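Local coordinates for DUF4595 domain-containing protein (Bacteroides vulgatus, PDB 3TZG) that is of unknown function but folds as a porin-like beta barrel, in a family grouped with membrane beta-barrel proteins, at residues S110-T115 with D177-D182; A80-K85 with Y91-Q96. All blocks are in the same frame, centred on the assembly; numbering follows the deposited sequence.

Contact 1: residues S110-T115 with D177-D182; sequences SDYRAT and DYDGVD
The Tyr112 hydroxyl meets the carboxylate of Asp179, the two side chains coming from opposite directions. Tyr112 OH donates a hydrogen bond to Asp179 OD2 at 2.9 Å. The acceptor lies at the edge of the ring, in its plane. The bond reaches OD2 on its syn side, 30° out of the carboxylate plane. Ring and carboxylate stand 77° apart, so the two flat groups do not stack. Asp179 CG lies anti to its backbone N (chi1 163°), which sends the carboxylate out from the loop to meet the ring. Ser110 OG only comes near Asp179 OD2, at 4.3 Å, and is hydrogen-bonded to Thr97 OG1. A phenylalanine in place of Tyr112 would probably leave Asp179 OD2 without this donor and take away the weak bond of the hydroxyl to Lys95. Gly180 is the N-cap of the helix that follows. A CB there would press on the carbonyl O of Asp179 and on Asp182 OD1. On the strand side, 110-114 lies between strands 90-102 and 120-130. The Tyr112 ring rests on Cys82 and Leu84 of strand 74-85, while Asp179 touches Val124 of strand 120-130. The bond thus ties the start of helix 181-188 to the barrel wall.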
loop_
_atom_site.group_PDB
_atom_site.type_symbol
_atom_site.label_atom_id
_atom_site.label_comp_id
_atom_site.label_asym_id
_atom_site.label_seq_id
_atom_site.Cartn_x
_atom_site.Cartn_y
_atom_site.Cartn_z
ATOM N N SER A 110 -13.183 4.662 2.016
ATOM C CA SER A 110 -13.348 3.664 3.079
ATOM C C SER A 110 -14.153 4.167 4.251
ATOM O O SER A 110 -14.025 5.324 4.660
ATOM C CB SER A 110 -11.998 3.209 3.606
ATOM O OG SER A 110 -11.230 2.569 2.598
ATOM N N ASP A 111 -14.979 3.281 4.799
ATOM C CA ASP A 111 -15.769 3.551 5.991
ATOM C C ASP A 111 -15.475 2.497 7.003
ATOM O O ASP A 111 -15.522 1.296 6.695
ATOM C CB ASP A 111 -17.265 3.644 5.701
ATOM C CG ASP A 111 -17.640 5.019 5.240
ATOM O OD1 ASP A 111 -17.679 5.925 6.087
ATOM O OD2 ASP A 111 -17.828 5.208 4.011
ATOM N N TYR A 112 -15.088 2.964 8.195
ATOM C CA TYR A 112 -14.757 2.157 9.352
ATOM C C TYR A 112 -15.851 2.213 10.385
ATOM O O TYR A 112 -16.178 3.295 10.863
ATOM C CB TYR A 112 -13.458 2.650 9.970
ATOM C CG TYR A 112 -12.207 2.375 9.175
ATOM C CD1 TYR A 112 -11.476 1.208 9.378
ATOM C CD2 TYR A 112 -11.665 3.344 8.344
ATOM C CE1 TYR A 112 -10.266 0.987 8.726
ATOM C CE2 TYR A 112 -10.447 3.144 7.695
ATOM C CZ TYR A 112 -9.755 1.958 7.883
ATOM O OH TYR A 112 -8.558 1.743 7.242
ATOM N N ARG A 113 -16.413 1.049 10.733
ATOM C CA ARG A 113 -17.429 0.858 11.772
ATOM C C ARG A 113 -16.979 -0.216 12.777
ATOM O O ARG A 113 -16.295 -1.162 12.403
ATOM C CB ARG A 113 -18.772 0.456 11.157
ATOM C CG ARG A 113 -19.610 1.563 10.530
ATOM C CD ARG A 113 -20.610 0.837 9.672
ATOM N NE ARG A 113 -21.478 1.627 8.813
ATOM C CZ ARG A 113 -22.558 1.124 8.216
ATOM N NH1 ARG A 113 -22.916 -0.138 8.424
ATOM N NH2 ARG A 113 -23.308 1.884 7.439
ATOM N N ALA A 114 -17.385 -0.085 14.043
ATOM C CA ALA A 114 -17.077 -1.085 15.054
ATOM C C ALA A 114 -17.872 -2.352 14.761
ATOM O O ALA A 114 -19.040 -2.248 14.371
ATOM C CB ALA A 114 -17.395 -0.546 16.430
ATOM N N THR A 115 -17.228 -3.541 14.866
ATOM C CA THR A 115 -17.880 -4.839 14.619
ATOM C C THR A 115 -19.036 -5.064 15.625
ATOM O O THR A 115 -20.118 -5.527 15.253
ATOM C CB THR A 115 -16.867 -5.997 14.705
ATOM O OG1 THR A 115 -16.369 -6.083 16.041
ATOM C CG2 THR A 115 -15.719 -5.861 13.736
ATOM N N ASP A 177 1.661 6.276 -0.426
ATOM C CA ASP A 177 0.674 6.688 0.577
ATOM C C ASP A 177 -0.611 5.935 0.419
ATOM O O ASP A 177 -1.279 6.110 -0.592
ATOM C CB ASP A 177 0.402 8.189 0.376
ATOM C CG ASP A 177 0.156 8.980 1.627
ATOM O OD1 ASP A 177 1.146 9.450 2.232
ATOM O OD2 ASP A 177 -1.022 9.190 1.971
ATOM N N TYR A 178 -0.991 5.123 1.408
ATOM C CA TYR A 178 -2.249 4.354 1.390
ATOM C C TYR A 178 -2.813 4.227 2.832
ATOM O O TYR A 178 -2.100 4.465 3.816
ATOM C CB TYR A 178 -2.061 2.966 0.733
ATOM C CG TYR A 178 -0.983 2.146 1.397
ATOM C CD1 TYR A 178 -1.226 1.471 2.587
ATOM C CD2 TYR A 178 0.300 2.089 0.868
ATOM C CE1 TYR A 178 -0.210 0.809 3.263
ATOM C CE2 TYR A 178 1.312 1.383 1.509
ATOM C CZ TYR A 178 1.051 0.738 2.707
ATOM O OH TYR A 178 2.037 0.031 3.359
ATOM N N ASP A 179 -4.092 3.851 2.947
ATOM C CA ASP A 179 -4.696 3.689 4.255
ATOM C C ASP A 179 -4.959 2.185 4.521
ATOM O O ASP A 179 -5.832 1.585 3.894
ATOM C CB ASP A 179 -5.979 4.541 4.345
ATOM C CG ASP A 179 -6.902 4.152 5.478
ATOM O OD1 ASP A 179 -6.472 4.260 6.661
ATOM O OD2 ASP A 179 -8.033 3.676 5.181
ATOM N N GLY A 180 -4.166 1.589 5.409
ATOM C CA GLY A 180 -4.326 0.189 5.790
ATOM C C GLY A 180 -3.605 -0.852 4.962
ATOM O O GLY A 180 -3.302 -0.628 3.785
ATOM N N VAL A 181 -3.386 -2.030 5.579
ATOM C CA VAL A 181 -2.660 -3.178 5.016
ATOM C C VAL A 181 -3.449 -3.742 3.783
ATOM O O VAL A 181 -2.832 -4.275 2.838
ATOM C CB VAL A 181 -2.375 -4.247 6.111
ATOM C CG1 VAL A 181 -1.833 -5.548 5.537
ATOM C CG2 VAL A 181 -1.375 -3.700 7.122
ATOM N N ASP A 182 -4.780 -3.543 3.750
ATOM C CA ASP A 182 -5.577 -3.967 2.605
ATOM C C ASP A 182 -5.205 -3.115 1.377
ATOM O O ASP A 182 -5.084 -3.656 0.277
ATOM C CB ASP A 182 -7.083 -3.903 2.907
ATOM C CG ASP A 182 -7.588 -2.585 3.423
ATOM O OD1 ASP A 182 -7.081 -2.128 4.482
ATOM O OD2 ASP A 182 -8.551 -2.043 2.820
#

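Contact 2: residues A80-K85 with Y91-Q96; sequences ARCMLK and YEADKQ
Arg81 NH2 donates to Asp94 OD2 at 2.8 Å, forming a salt bridge between side chains of a non-hydrogen-bonded antiparallel pair. The carboxylate uses its syn lone pair and sits at the guanidinium edge. OD2 is tilted 19° from the guanidinium plane, and the two flat groups are 69° apart. The Arg81 chain leaves with CG anti to the backbone N, then bends at chi3 (-66°), which turns the guanidinium across to the neighbouring strand. Glu92 reaches the same group along an extended chain. Its OE2 packs on Arg81 CD at 3.3 Å. Its salt bridge to NH1 is long, and the oxygen lies well off the guanidinium plane, leaving an attraction of charges without a hydrogen bond. Met83, present as selenomethionine, bends so that its SE lies 4.0 Å from Glu92 CB. The other face of the hairpin is different. There Leu84 CB meets Ala93 CB at 4.1 Å, and Ala80 CB meets Lys95 CB at the same distance. Cys82 packs beside Ala93 more loosely. Lys95 runs on, fully extended, toward Asp182. Six backbone bonds join the strands, two each at Ala80-Lys95, Cys82-Ala93 and Leu84-Tyr91. The straightest, Lys95 N to Ala80 O, spans 2.8 Å. The chemistry divides this part of the barrel wall. One face carries the Arg81, Glu92 and Asp94 charge network, which is consistent with contact with water rather than lipid. The face of Cys82, Leu84 and Ala93 is mainly apolar and packs against strands 105-114 and 120-130, with Lys95 as its charged exception.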
loop_
_atom_site.group_PDB
_atom_site.type_symbol
_atom_site.label_atom_id
_atom_site.label_comp_id
_atom_site.label_asym_id
_atom_site.label_seq_id
_atom_site.Cartn_x
_atom_site.Cartn_y
_atom_site.Cartn_z
ATOM N N ALA A 80 -12.916 -5.555 4.883
ATOM C CA ALA A 80 -11.838 -6.002 5.748
ATOM C C ALA A 80 -12.205 -5.935 7.206
ATOM O O ALA A 80 -13.003 -5.089 7.628
ATOM C CB ALA A 80 -10.612 -5.146 5.510
ATOM N N ARG A 81 -11.623 -6.849 7.977
ATOM C CA ARG A 81 -11.730 -6.865 9.424
ATOM C C ARG A 81 -10.365 -6.486 9.931
ATOM O O ARG A 81 -9.376 -7.071 9.498
ATOM C CB ARG A 81 -12.241 -8.204 9.976
ATOM C CG ARG A 81 -12.343 -8.176 11.497
ATOM C CD ARG A 81 -13.386 -9.122 12.026
ATOM N NE ARG A 81 -14.723 -8.699 11.622
ATOM C CZ ARG A 81 -15.839 -9.340 11.942
ATOM N NH1 ARG A 81 -15.794 -10.431 12.692
ATOM N NH2 ARG A 81 -17.011 -8.888 11.519
ATOM N N CYS A 82 -10.292 -5.463 10.779
ATOM C CA CYS A 82 -9.015 -4.963 11.268
ATOM C C CYS A 82 -9.148 -4.364 12.650
ATOM O O CYS A 82 -10.252 -4.176 13.151
ATOM C CB CYS A 82 -8.470 -3.925 10.295
ATOM S SG CYS A 82 -9.535 -2.480 10.092
HETATM N N MSE A 83 -8.003 -4.044 13.248
HETATM C CA MSE A 83 -7.881 -3.340 14.516
HETATM C C MSE A 83 -7.668 -1.902 14.175
HETATM O O MSE A 83 -6.874 -1.622 13.279
HETATM C CB MSE A 83 -6.739 -3.919 15.356
HETATM C CG MSE A 83 -6.895 -5.401 15.656
HETATM SE SE MSE A 83 -8.556 -5.858 16.623
HETATM C CE MSE A 83 -8.448 -4.593 18.177
ATOM N N LEU A 84 -8.408 -0.990 14.782
ATOM C CA LEU A 84 -8.240 0.411 14.441
ATOM C C LEU A 84 -7.952 1.222 15.687
ATOM O O LEU A 84 -8.743 1.206 16.634
ATOM C CB LEU A 84 -9.491 0.963 13.708
ATOM C CG LEU A 84 -9.401 2.391 13.143
ATOM C CD1 LEU A 84 -8.701 2.401 11.826
ATOM C CD2 LEU A 84 -10.757 2.976 12.958
ATOM N N LYS A 85 -6.816 1.932 15.693
ATOM C CA LYS A 85 -6.459 2.825 16.798
ATOM C C LYS A 85 -7.185 4.135 16.558
ATOM O O LYS A 85 -6.887 4.808 15.566
ATOM C CB LYS A 85 -4.929 3.008 16.920
ATOM N N TYR A 91 -10.010 -0.452 18.453
ATOM C CA TYR A 91 -11.296 -1.137 18.261
ATOM C C TYR A 91 -11.263 -2.174 17.143
ATOM O O TYR A 91 -10.619 -1.954 16.117
ATOM C CB TYR A 91 -12.409 -0.121 17.935
ATOM C CG TYR A 91 -12.634 0.898 19.027
ATOM C CD1 TYR A 91 -13.417 0.597 20.137
ATOM C CD2 TYR A 91 -12.049 2.157 18.963
ATOM C CE1 TYR A 91 -13.584 1.513 21.174
ATOM C CE2 TYR A 91 -12.216 3.087 19.989
ATOM C CZ TYR A 91 -12.986 2.761 21.094
ATOM O OH TYR A 91 -13.155 3.674 22.106
ATOM N N GLU A 92 -11.993 -3.295 17.333
ATOM C CA GLU A 92 -12.159 -4.310 16.288
ATOM C C GLU A 92 -13.182 -3.744 15.337
ATOM O O GLU A 92 -14.362 -3.622 15.682
ATOM C CB GLU A 92 -12.553 -5.676 16.856
ATOM C CG GLU A 92 -12.678 -6.732 15.779
ATOM C CD GLU A 92 -13.280 -8.051 16.201
ATOM O OE1 GLU A 92 -13.759 -8.160 17.355
ATOM O OE2 GLU A 92 -13.304 -8.971 15.352
ATOM N N ALA A 93 -12.695 -3.282 14.189
ATOM C CA ALA A 93 -13.487 -2.573 13.215
ATOM C C ALA A 93 -13.754 -3.379 11.945
ATOM O O ALA A 93 -13.058 -4.339 11.646
ATOM C CB ALA A 93 -12.768 -1.283 12.843
ATOM N N ASP A 94 -14.814 -2.972 11.223
ATOM C CA ASP A 94 -15.188 -3.461 9.913
ATOM C C ASP A 94 -14.989 -2.325 8.931
ATOM O O ASP A 94 -15.491 -1.216 9.149
ATOM C CB ASP A 94 -16.605 -4.044 9.862
ATOM C CG ASP A 94 -16.556 -5.567 9.822
ATOM O OD1 ASP A 94 -15.963 -6.132 8.841
ATOM O OD2 ASP A 94 -17.077 -6.201 10.766
ATOM N N LYS A 95 -14.170 -2.592 7.885
ATOM C CA LYS A 95 -13.834 -1.628 6.846
ATOM C C LYS A 95 -14.534 -1.976 5.533
ATOM O O LYS A 95 -14.408 -3.092 5.028
ATOM C CB LYS A 95 -12.318 -1.573 6.645
ATOM C CG LYS A 95 -11.861 -0.453 5.723
ATOM C CD LYS A 95 -10.375 -0.586 5.467
ATOM C CE LYS A 95 -9.814 0.462 4.565
ATOM N NZ LYS A 95 -8.344 0.375 4.458
ATOM N N GLN A 96 -15.278 -1.011 4.999
ATOM C CA GLN A 96 -15.964 -1.117 3.717
ATOM C C GLN A 96 -15.354 -0.133 2.724
ATOM O O GLN A 96 -15.393 1.083 2.937
ATOM C CB GLN A 96 -17.454 -0.877 3.873
ATOM C CG GLN A 96 -18.201 -2.067 4.353
ATOM C CD GLN A 96 -19.655 -1.786 4.617
ATOM O OE1 GLN A 96 -20.124 -0.650 4.603
ATOM N NE2 GLN A 96 -20.404 -2.827 4.882
#

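Overall arrangement
Contact 2 comes first along the chain and closes before contact 1 opens. Their centres are about 7 Å apart, on the same side of the chain's centre. Contact 2 is the hairpin of strands 74-85 and 90-102. Strand 105-114 follows and lies next to 90-102, continuing the antiparallel wall. Arg113 O and Asp94 N, 2.6 Å apart, probably form a hydrogen bond between these neighbours. Lys95 joins the two contacts from the inner side. Its NZ makes a salt bridge with Asp182 OD1 at 2.8 Å. Contact 2 is thus part of the wall, and contact 1 fastens the loop and start of helix 181-188 against it.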